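Side-chain contacts in putative DNA protection protein (Streptomyces coelicolor, PDB 4CYB), which probably oxidises and binds iron as a member of the Dps family of ferritin-like proteins, assembling here from twelve subunits: residues D34-H39 / E70-V75; G105-E108 / S114-L117; A132-Q135 / G141-D144. One frame throughout, in Å; residues are numbered along the deposited sequence.

Contact 1 (D34-H39 / E70-V75); sequences DTRILH and ELIDTV. With FE (Fe (III) ion), chain B.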
loop_
_atom_site.group_PDB
_atom_site.type_symbol
_atom_site.label_atom_id
_atom_site.label_comp_id
_atom_site.label_asym_id
_atom_site.label_seq_id
_atom_site.Cartn_x
_atom_site.Cartn_y
_atom_site.Cartn_z
ATOM N N ASP J 34 16.108 -21.225 -24.383
ATOM C CA ASP J 34 16.866 -21.679 -23.230
ATOM C C ASP J 34 16.293 -21.177 -21.872
ATOM O O ASP J 34 16.258 -21.922 -20.872
ATOM C CB ASP J 34 18.333 -21.281 -23.343
ATOM C CG ASP J 34 19.049 -21.918 -24.591
ATOM O OD1 ASP J 34 18.663 -23.027 -25.036
ATOM O OD2 ASP J 34 19.986 -21.266 -25.127
ATOM N N THR J 35 15.821 -19.948 -21.884
ATOM C CA THR J 35 15.280 -19.334 -20.688
ATOM C C THR J 35 13.920 -19.979 -20.353
ATOM O O THR J 35 13.605 -20.168 -19.169
ATOM C CB THR J 35 15.086 -17.826 -20.877
ATOM O OG1 THR J 35 16.358 -17.200 -21.103
ATOM C CG2 THR J 35 14.466 -17.197 -19.582
ATOM N N ARG J 36 13.120 -20.289 -21.355
ATOM C CA ARG J 36 11.911 -21.133 -21.092
ATOM C C ARG J 36 12.211 -22.451 -20.363
ATOM O O ARG J 36 11.543 -22.800 -19.371
ATOM C CB ARG J 36 11.107 -21.400 -22.360
ATOM C CG ARG J 36 10.534 -20.153 -23.005
ATOM C CD ARG J 36 9.156 -19.909 -22.425
ATOM N NE ARG J 36 8.217 -20.999 -22.672
ATOM C CZ ARG J 36 7.548 -21.136 -23.820
ATOM N NH1 ARG J 36 7.758 -20.269 -24.817
ATOM N NH2 ARG J 36 6.724 -22.172 -23.993
ATOM N N ILE J 37 13.282 -23.162 -20.781
ATOM C CA ILE J 37 13.617 -24.418 -20.086
ATOM C C ILE J 37 14.092 -24.100 -18.644
ATOM O O ILE J 37 13.756 -24.807 -17.713
ATOM C CB ILE J 37 14.777 -25.147 -20.849
ATOM C CG1 ILE J 37 14.318 -25.412 -22.294
ATOM C CG2 ILE J 37 15.194 -26.420 -20.103
ATOM C CD1 ILE J 37 13.113 -26.335 -22.363
ATOM N N LEU J 38 14.865 -23.037 -18.478
ATOM C CA LEU J 38 15.437 -22.683 -17.184
ATOM C C LEU J 38 14.327 -22.259 -16.207
ATOM O O LEU J 38 14.330 -22.690 -15.054
ATOM C CB LEU J 38 16.505 -21.589 -17.327
ATOM C CG LEU J 38 17.105 -21.186 -15.973
ATOM C CD1 LEU J 38 17.593 -22.418 -15.197
ATOM C CD2 LEU J 38 18.272 -20.204 -16.243
ATOM N N HIS J 39 13.329 -21.542 -16.722
ATOM C CA HIS J 39 12.173 -21.191 -15.853
ATOM C C HIS J 39 11.529 -22.482 -15.334
ATOM O O HIS J 39 11.216 -22.635 -14.152
ATOM C CB HIS J 39 11.128 -20.374 -16.649
ATOM C CG HIS J 39 9.809 -20.273 -15.903
ATOM N ND1 HIS J 39 9.603 -19.387 -14.880
ATOM C CD2 HIS J 39 8.718 -21.083 -15.949
ATOM C CE1 HIS J 39 8.351 -19.600 -14.350
ATOM N NE2 HIS J 39 7.813 -20.618 -15.008
ATOM N N GLU J 70 9.817 -13.042 -15.938
ATOM C CA GLU J 70 9.791 -11.660 -16.380
ATOM C C GLU J 70 10.812 -11.467 -17.561
ATOM O O GLU J 70 10.509 -10.773 -18.538
ATOM C CB GLU J 70 10.048 -10.651 -15.228
ATOM C CG GLU J 70 10.363 -9.268 -15.857
ATOM C CD GLU J 70 10.449 -8.024 -14.950
ATOM O OE1 GLU J 70 10.872 -8.121 -13.772
ATOM O OE2 GLU J 70 10.099 -6.915 -15.455
ATOM N N LEU J 71 11.968 -12.099 -17.465
ATOM C CA LEU J 71 12.917 -12.089 -18.639
ATOM C C LEU J 71 12.280 -12.690 -19.923
ATOM O O LEU J 71 12.435 -12.152 -21.002
ATOM C CB LEU J 71 14.197 -12.854 -18.326
ATOM C CG LEU J 71 15.146 -12.261 -17.288
ATOM C CD1 LEU J 71 16.358 -13.223 -17.093
ATOM C CD2 LEU J 71 15.535 -10.831 -17.691
ATOM N N ILE J 72 11.567 -13.808 -19.806
ATOM C CA ILE J 72 10.895 -14.432 -20.951
ATOM C C ILE J 72 9.966 -13.401 -21.608
ATOM O O ILE J 72 9.989 -13.221 -22.828
ATOM C CB ILE J 72 10.078 -15.691 -20.517
ATOM C CG1 ILE J 72 11.052 -16.831 -20.181
ATOM C CG2 ILE J 72 8.995 -16.099 -21.540
ATOM C CD1 ILE J 72 10.466 -17.881 -19.288
ATOM N N ASP J 73 9.100 -12.767 -20.806
ATOM C CA ASP J 73 8.151 -11.791 -21.355
ATOM C C ASP J 73 8.863 -10.614 -22.016
ATOM O O ASP J 73 8.469 -10.191 -23.125
ATOM C CB ASP J 73 7.187 -11.321 -20.264
ATOM C CG ASP J 73 6.127 -10.382 -20.807
ATOM O OD1 ASP J 73 5.152 -10.865 -21.430
ATOM O OD2 ASP J 73 6.243 -9.150 -20.573
ATOM N N THR J 74 9.925 -10.127 -21.399
ATOM C CA THR J 74 10.611 -8.943 -21.909
ATOM C C THR J 74 11.337 -9.307 -23.244
ATOM O O THR J 74 11.329 -8.545 -24.222
ATOM C CB THR J 74 11.625 -8.409 -20.894
ATOM O OG1 THR J 74 10.947 -8.005 -19.670
ATOM C CG2 THR J 74 12.418 -7.157 -21.515
ATOM N N VAL J 75 11.956 -10.473 -23.268
ATOM C CA VAL J 75 12.634 -10.923 -24.510
ATOM C C VAL J 75 11.662 -11.227 -25.639
ATOM O O VAL J 75 11.922 -10.827 -26.775
ATOM C CB VAL J 75 13.540 -12.153 -24.189
ATOM C CG1 VAL J 75 14.167 -12.806 -25.443
ATOM C CG2 VAL J 75 14.652 -11.705 -23.271
HETATM FE FE FE B . 3.938 -8.573 -21.227
HETATM O O HOH W 1 3.304 -9.711 -19.244
HETATM O O HOH W 2 2.275 -7.019 -20.751
HETATM O O HOH W 3 4.902 -6.776 -19.999
#

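Contact 2 (G105-E108 / S114-L117); sequences GVEE and SRLL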
loop_
_atom_site.group_PDB
_atom_site.type_symbol
_atom_site.label_atom_id
_atom_site.label_comp_id
_atom_site.label_asym_id
_atom_site.label_seq_id
_atom_site.Cartn_x
_atom_site.Cartn_y
_atom_site.Cartn_z
ATOM N N GLY J 105 11.932 -37.812 -13.065
ATOM C CA GLY J 105 11.727 -37.976 -11.614
ATOM C C GLY J 105 12.541 -37.001 -10.760
ATOM O O GLY J 105 12.922 -35.886 -11.209
ATOM N N VAL J 106 12.763 -37.395 -9.513
ATOM C CA VAL J 106 13.417 -36.515 -8.515
ATOM C C VAL J 106 14.890 -36.862 -8.414
ATOM O O VAL J 106 15.227 -38.015 -8.109
ATOM C CB VAL J 106 12.763 -36.689 -7.132
ATOM C CG1 VAL J 106 13.350 -35.715 -6.100
ATOM C CG2 VAL J 106 11.255 -36.511 -7.219
ATOM N N GLU J 107 15.766 -35.898 -8.733
ATOM C CA GLU J 107 17.235 -36.051 -8.565
ATOM C C GLU J 107 17.677 -35.740 -7.152
ATOM O O GLU J 107 16.901 -35.185 -6.356
ATOM C CB GLU J 107 17.966 -35.053 -9.501
ATOM C CG GLU J 107 17.785 -35.293 -11.016
ATOM C CD GLU J 107 17.910 -33.975 -11.811
ATOM O OE1 GLU J 107 16.911 -33.213 -11.931
ATOM O OE2 GLU J 107 19.013 -33.660 -12.303
ATOM N N GLU J 108 18.944 -36.066 -6.806
ATOM C CA GLU J 108 19.528 -35.546 -5.551
ATOM C C GLU J 108 19.582 -34.008 -5.546
ATOM O O GLU J 108 19.757 -33.411 -6.602
ATOM C CB GLU J 108 20.981 -36.068 -5.382
ATOM C CG GLU J 108 21.015 -37.568 -5.216
ATOM C CD GLU J 108 22.342 -38.092 -4.680
ATOM O OE1 GLU J 108 23.399 -37.446 -4.896
ATOM O OE2 GLU J 108 22.309 -39.164 -4.030
ATOM N N SER J 114 23.340 -28.246 -9.436
ATOM C CA SER J 114 24.348 -28.302 -10.539
ATOM C C SER J 114 23.734 -28.141 -11.935
ATOM O O SER J 114 24.341 -27.475 -12.796
ATOM C CB SER J 114 25.092 -29.634 -10.473
ATOM O OG SER J 114 25.921 -29.580 -9.335
ATOM N N ARG J 115 22.574 -28.763 -12.173
ATOM C CA ARG J 115 21.881 -28.647 -13.457
ATOM C C ARG J 115 21.467 -27.187 -13.727
ATOM O O ARG J 115 21.573 -26.718 -14.857
ATOM C CB ARG J 115 20.650 -29.574 -13.503
ATOM C CG ARG J 115 19.980 -29.560 -14.873
ATOM C CD ARG J 115 18.896 -30.660 -14.935
ATOM N NE ARG J 115 19.395 -32.028 -14.732
ATOM C CZ ARG J 115 20.046 -32.775 -15.648
ATOM N NH1 ARG J 115 20.318 -32.314 -16.864
ATOM N NH2 ARG J 115 20.438 -34.009 -15.329
ATOM N N LEU J 116 20.945 -26.492 -12.703
ATOM C CA LEU J 116 20.637 -25.064 -12.807
ATOM C C LEU J 116 21.896 -24.289 -13.187
ATOM O O LEU J 116 21.852 -23.478 -14.114
ATOM C CB LEU J 116 20.069 -24.566 -11.478
ATOM C CG LEU J 116 18.652 -25.086 -11.091
ATOM C CD1 LEU J 116 18.376 -24.546 -9.677
ATOM C CD2 LEU J 116 17.577 -24.597 -12.046
ATOM N N LEU J 117 23.047 -24.582 -12.529
ATOM C CA LEU J 117 24.284 -23.844 -12.834
ATOM C C LEU J 117 24.746 -24.064 -14.266
ATOM O O LEU J 117 25.180 -23.116 -14.963
ATOM C CB LEU J 117 25.414 -24.219 -11.882
ATOM C CG LEU J 117 25.244 -23.793 -10.408
ATOM C CD1 LEU J 117 26.525 -24.177 -9.645
ATOM C CD2 LEU J 117 24.972 -22.286 -10.272
#

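Contact 3 (A132-Q135 / G141-D144); sequences ARTQ and GTND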
loop_
_atom_site.group_PDB
_atom_site.type_symbol
_atom_site.label_atom_id
_atom_site.label_comp_id
_atom_site.label_asym_id
_atom_site.label_seq_id
_atom_site.Cartn_x
_atom_site.Cartn_y
_atom_site.Cartn_z
ATOM N N ALA J 132 27.568 -8.999 -28.219
ATOM C CA ALA J 132 28.604 -8.443 -29.119
ATOM C C ALA J 132 28.089 -8.340 -30.567
ATOM O O ALA J 132 28.280 -7.314 -31.228
ATOM C CB ALA J 132 29.860 -9.297 -29.066
ATOM N N ARG J 133 27.463 -9.395 -31.087
ATOM C CA ARG J 133 27.044 -9.424 -32.497
ATOM C C ARG J 133 25.888 -8.507 -32.794
ATOM O O ARG J 133 25.898 -7.820 -33.799
ATOM C CB ARG J 133 26.676 -10.829 -32.956
ATOM C CG ARG J 133 27.747 -11.886 -32.822
ATOM C CD ARG J 133 28.761 -11.748 -33.954
ATOM N NE ARG J 133 29.831 -10.808 -33.591
ATOM C CZ ARG J 133 30.759 -11.027 -32.648
ATOM N NH1 ARG J 133 30.763 -12.151 -31.947
ATOM N NH2 ARG J 133 31.689 -10.112 -32.393
ATOM N N THR J 134 24.873 -8.473 -31.920
ATOM C CA THR J 134 23.759 -7.509 -32.132
ATOM C C THR J 134 24.255 -6.070 -32.025
ATOM O O THR J 134 23.800 -5.213 -32.758
ATOM C CB THR J 134 22.553 -7.759 -31.168
ATOM O OG1 THR J 134 23.005 -7.638 -29.822
ATOM C CG2 THR J 134 22.020 -9.134 -31.383
ATOM N N GLN J 135 25.208 -5.807 -31.139
ATOM C CA GLN J 135 25.786 -4.468 -31.072
ATOM C C GLN J 135 26.506 -4.094 -32.398
ATOM O O GLN J 135 26.353 -2.984 -32.922
ATOM C CB GLN J 135 26.761 -4.355 -29.903
ATOM C CG GLN J 135 27.371 -2.961 -29.688
ATOM C CD GLN J 135 26.280 -1.922 -29.410
ATOM O OE1 GLN J 135 25.612 -1.974 -28.370
ATOM N NE2 GLN J 135 26.040 -1.026 -30.376
ATOM N N GLY J 141 19.405 -1.411 -28.679
ATOM C CA GLY J 141 18.350 -1.735 -27.682
ATOM C C GLY J 141 18.416 -3.210 -27.313
ATOM O O GLY J 141 18.300 -3.576 -26.153
ATOM N N THR J 142 18.650 -4.080 -28.298
ATOM C CA THR J 142 18.774 -5.498 -28.040
ATOM C C THR J 142 20.027 -5.787 -27.223
ATOM O O THR J 142 20.011 -6.614 -26.299
ATOM C CB THR J 142 18.714 -6.338 -29.345
ATOM O OG1 THR J 142 17.411 -6.203 -29.898
ATOM C CG2 THR J 142 19.024 -7.849 -29.074
ATOM N N ASN J 143 21.131 -5.117 -27.545
ATOM C CA ASN J 143 22.312 -5.332 -26.756
ATOM C C ASN J 143 22.074 -4.961 -25.270
ATOM O O ASN J 143 22.484 -5.685 -24.370
ATOM C CB ASN J 143 23.480 -4.500 -27.336
ATOM C CG ASN J 143 24.700 -4.488 -26.401
ATOM O OD1 ASN J 143 25.656 -5.300 -26.547
ATOM N ND2 ASN J 143 24.695 -3.593 -25.456
ATOM N N ASP J 144 21.393 -3.838 -25.049
ATOM C CA ASP J 144 21.141 -3.356 -23.684
ATOM C C ASP J 144 20.277 -4.345 -22.908
ATOM O O ASP J 144 20.585 -4.626 -21.741
ATOM C CB ASP J 144 20.485 -1.974 -23.708
ATOM C CG ASP J 144 20.203 -1.452 -22.289
ATOM O OD1 ASP J 144 21.175 -1.076 -21.590
ATOM O OD2 ASP J 144 19.029 -1.487 -21.861
#

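Contact 1 (D34-H39 / E70-V75)
In the ferritin-like helical bundle, the nearly antiparallel helices 18-48 and 54-81 meet where Ile72 packs against Thr35, Arg36 and His39; the axes of the two segments approach to 9.7 Å, 159° apart in direction. The two branches of Ile72 divide the work. CG1, anti to the carbonyl carbon (chi1 -72°), slides past Thr35 and presses against CG2 of that residue at 3.5 Å, closer than carbon pairs usually sit. Beyond it, Ile72 CD1 reaches His39 CB at 3.7 Å, crossing that side chain at about a right angle. On the other branch, Ile72 CG2 lies 3.9 Å from Arg36 CD, so the isoleucine touches the aliphatic part of the arginine while its guanidinium runs on to Asp40 of a neighbouring subunit. Thr35 OG1 bonds instead to Val31 O, and His39 ND1 to Ala65 O. Cut back to an alanine, Ile72 would probably lose its contacts to Thr35 CG2, Arg36 CD and His39 CB and open a gap there between the helices. The next residue, Asp73, turns from this packing to the iron: OD2 binds it at 2.5 Å and OD1 at 2.6 Å, alongside three waters. Glu77 of the same chain and His46 of the neighbouring subunit complete the ligands, the intersubunit iron site characteristic of Dps proteins.

Contact 2 (G105-E108 / S114-L117)
Arg115 reaches from the second turn of helix 109-136 back to Glu107, just ahead of that helix, and its chain is best followed outward from CB. CB leaves the helix toward residues 105-108, and with CG anti to the backbone N (chi1 -175°) the first carbons run out extended, making no close contact with that segment. At CD the glutamate comes near, with OE2 of Glu107 4.0 Å from Arg115 CD. The chain then bends about the CG-CD bond (chi3 -60°), which turns the guanidinium edge to the carboxylate. Arg115 NE gives the main bond, a nearly straight one of 3.0 Å to Glu107 OE2, with the oxygen lying almost in the guanidinium plane. That oxygen is approached on its syn side, though somewhat out of the carboxylate plane, and the two flat groups are inclined by 48°. Farther on, Arg115 CZ stands 3.6 Å from Glu107 OE2, and Arg115 NH2 adds a weak second bond of 3.4 Å to the same oxygen. One carboxylate oxygen therefore takes both N-H groups, in a lopsided salt bridge rather than a two-by-two pairing. Glu107 OE1 is turned to another partner, the hydroxyl of Tyr45, so the carboxylate links the arginine to helix 18-48. Around this ion pair, Arg115 also packs on Tyr45, Pro102 and Pro103. Glu108 occupies the N-cap position of helix 109-136, while Val106 pairs in an antiparallel ladder with a strand of a neighbouring subunit, placing the salt bridge between the helical bundle and a small intersubunit sheet.

Contact 3 (A132-Q135 / G141-D144)
With CG anti to the backbone N and a bend at the next bond (chi2 60°), Gln135 folds its amide toward Asn143, whose own CG also stands anti to its N. Gln135 OE1 consequently comes to 3.3 Å from Asn143 CG and 3.5 Å from Asn143 CB. The oxygen thus rests against the root of the asparagine amide as well as its carbon stem. The side chains approach at a slant, and their amide planes are 64° apart, far from stacked. At the other end of its amide, Gln135 NE2 bonds to Asp140 OD1 at the start of the following helix, which helps to fix the rotation of the group. These residues close a helical hairpin: the end of helix 109-136 and the first turns of helix 140-164, joined by a very short connection, run as antiparallel neighbours in the four-helix bundle. On the buried flank, the methyl groups of two threonines meet, Thr134 CG2 lying 4.0 Å from Thr142 CG2 as the side chains cross at about a right angle. Thr134 OG1 faces Asn143, 4.0 Å from Asn143 CB, yet its main hydrogen bond goes back along its own helix to Ala130 O. The hydroxyl of Thr142 is likewise engaged beyond the pair, with Asp139 and Arg78. Both threonines also rest against helix 18-48, Thr134 on Ser24 and Thr142 on Leu28, whereas Gln135 and Asn143 remain partly exposed.

Contact 1 lies in the core, its centre about 4 Å from that of the chain, and is held by hydrocarbon packing, with metal ligation beginning one residue along. Contacts 2 and 3 are partly buried and lie on opposite sides of the chain's centre, their own centres about 32 Å apart. They share helix 109-136, contact 2 near its beginning and contact 3 at its end. Contact 2 depends on a charged pair; contact 3 combines methyl packing with amides. Contacts 1 and 2 touch directly through Leu38 CD1 and Leu116 CD2, 3.8 Å apart, and both reach the same neighbouring subunit. Contact 3 stays about 8 Å from contact 1 at the nearest atoms.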